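Local structure of cycloalternan-forming enzyme (Listeria monocytogenes serovar 1/2a, 5F7U) at residues I346-N349 with Y350-T354. The protein belongs to glycoside hydrolase family 31, its TIM-barrel domain joined to beta-rich domains that include a family 6 carbohydrate-binding module. The protein carries 1 engineered substitution. Sequence-based numbering, arbitrary orientation.
Sequences IVNN and YTDIT. With MG (magnesium ion), chain H.
I346 O accepts from Y350 N (3.0 Å) and V347 O from T351 N, two i-to-i+4 bonds of the alpha-helix 343-354, between strand 333-338 and the first strand of the TIM barrel, 367-369. N348 O is gripped twice, by D352 N at 2.9 Å in its carbonyl plane and by T351 OG1 at 2.7 Å. That second bond is the classic threonine back-bond to the i-3 carbonyl: T351 OG1 stands between the backbone N and the carbonyl carbon (chi1 66°), leaving CG2 to lie 3.4 Å from V347 O. I353 N to N349 O is weak, but T354 N still reaches Y350 O.

An amide suits position 349 because it serves two partners: N349 OD1 binds a magnesium ion directly at 2.2 Å, five waters completing an octahedral shell, while ND2 donates to S339 O, which fixes the amide's rotation. D352 lies alongside N349, pointing the same way, with the carboxylate 30° from the amide plane. A carboxylate fits here: OD2 accepts from a metal-bound water, a second-shell role, while OD1 pairs with K356. N348 ND2 donates to another metal water. On another side of the helix the aromatic Y350 suits aromatic neighbours, stacking on F290 and meeting Y300 edge-to-face. A further water bridges the polar side chains one turn apart, accepting from N348 ND2 at 3.1 Å and donating to D352 OD1 at 2.8 Å.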
loop_
_atom_site.group_PDB
_atom_site.type_symbol
_atom_site.label_atom_id
_atom_site.label_comp_id
_atom_site.label_asym_id
_atom_site.label_seq_id
_atom_site.Cartn_x
_atom_site.Cartn_y
_atom_site.Cartn_z
ATOM N N ILE A 346 -2.378 8.194 -13.008
ATOM C CA ILE A 346 -3.168 7.016 -13.399
ATOM C C ILE A 346 -3.901 6.484 -12.166
ATOM O O ILE A 346 -5.105 6.210 -12.219
ATOM C CB ILE A 346 -2.294 5.930 -14.071
ATOM C CG1 ILE A 346 -1.845 6.432 -15.459
ATOM C CG2 ILE A 346 -3.017 4.579 -14.150
ATOM C CD1 ILE A 346 -0.752 5.578 -16.103
ATOM N N VAL A 347 -3.178 6.383 -11.047
ATOM C CA VAL A 347 -3.802 6.009 -9.769
ATOM C C VAL A 347 -4.910 6.979 -9.361
ATOM O O VAL A 347 -5.994 6.536 -8.935
ATOM C CB VAL A 347 -2.756 5.796 -8.644
ATOM C CG1 VAL A 347 -3.439 5.341 -7.347
ATOM C CG2 VAL A 347 -1.780 4.730 -9.104
ATOM N N ASN A 348 -4.657 8.287 -9.490
ATOM C CA ASN A 348 -5.699 9.263 -9.224
ATOM C C ASN A 348 -6.963 9.003 -10.066
ATOM O O ASN A 348 -8.078 9.035 -9.533
ATOM C CB ASN A 348 -5.219 10.691 -9.441
ATOM C CG ASN A 348 -6.256 11.704 -9.044
ATOM O OD1 ASN A 348 -6.628 11.801 -7.871
ATOM N ND2 ASN A 348 -6.786 12.426 -10.031
ATOM N N ASN A 349 -6.774 8.748 -11.362
ATOM C CA ASN A 349 -7.922 8.480 -12.250
ATOM C C ASN A 349 -8.684 7.234 -11.822
ATOM O O ASN A 349 -9.908 7.212 -11.855
ATOM C CB ASN A 349 -7.485 8.424 -13.724
ATOM C CG ASN A 349 -6.970 9.762 -14.221
ATOM O OD1 ASN A 349 -7.246 10.796 -13.612
ATOM N ND2 ASN A 349 -6.204 9.757 -15.319
ATOM N N TYR A 350 -7.955 6.206 -11.391
ATOM C CA TYR A 350 -8.568 5.016 -10.841
ATOM C C TYR A 350 -9.423 5.392 -9.613
ATOM O O TYR A 350 -10.534 4.893 -9.465
ATOM C CB TYR A 350 -7.483 3.969 -10.516
ATOM C CG TYR A 350 -7.970 2.877 -9.599
ATOM C CD1 TYR A 350 -8.804 1.857 -10.079
ATOM C CD2 TYR A 350 -7.644 2.884 -8.247
ATOM C CE1 TYR A 350 -9.278 0.862 -9.243
ATOM C CE2 TYR A 350 -8.135 1.892 -7.377
ATOM C CZ TYR A 350 -8.943 0.886 -7.892
ATOM O OH TYR A 350 -9.459 -0.069 -7.053
ATOM N N THR A 351 -8.907 6.264 -8.748
ATOM C CA THR A 351 -9.683 6.676 -7.564
ATOM C C THR A 351 -10.885 7.558 -7.919
ATOM O O THR A 351 -11.862 7.610 -7.162
ATOM C CB THR A 351 -8.830 7.326 -6.458
ATOM O OG1 THR A 351 -8.307 8.577 -6.925
ATOM C CG2 THR A 351 -7.737 6.366 -6.001
ATOM N N ASP A 352 -10.837 8.218 -9.077
ATOM C CA ASP A 352 -12.028 8.905 -9.578
ATOM C C ASP A 352 -13.151 7.893 -9.799
ATOM O O ASP A 352 -14.337 8.196 -9.579
ATOM C CB ASP A 352 -11.769 9.591 -10.911
ATOM C CG ASP A 352 -10.929 10.831 -10.788
ATOM O OD1 ASP A 352 -10.891 11.496 -9.729
ATOM O OD2 ASP A 352 -10.302 11.170 -11.799
ATOM N N ILE A 353 -12.769 6.694 -10.232
ATOM C CA ILE A 353 -13.740 5.663 -10.582
ATOM C C ILE A 353 -14.229 4.936 -9.320
ATOM O O ILE A 353 -15.435 4.696 -9.177
ATOM C CB ILE A 353 -13.176 4.665 -11.625
ATOM C CG1 ILE A 353 -12.831 5.390 -12.948
ATOM C CG2 ILE A 353 -14.159 3.512 -11.872
ATOM C CD1 ILE A 353 -11.814 4.635 -13.785
ATOM N N THR A 354 -13.311 4.588 -8.421
ATOM C CA THR A 354 -13.616 3.642 -7.337
ATOM C C THR A 354 -13.646 4.272 -5.954
ATOM O O THR A 354 -14.009 3.596 -4.977
ATOM C CB THR A 354 -12.619 2.458 -7.289
ATOM O OG1 THR A 354 -11.305 2.953 -6.984
ATOM C CG2 THR A 354 -12.600 1.730 -8.637
HETATM MG MG MG H . -7.366 12.855 -14.245
HETATM O O HOH W 1 -9.484 13.859 -9.670
HETATM O O HOH W 2 -6.153 13.441 -12.757
HETATM O O HOH W 3 -5.738 12.778 -15.498
HETATM O O HOH W 4 -8.961 13.077 -13.014
HETATM O O HOH W 5 -7.688 14.886 -14.767
HETATM O O HOH W 6 -8.526 12.123 -15.840
#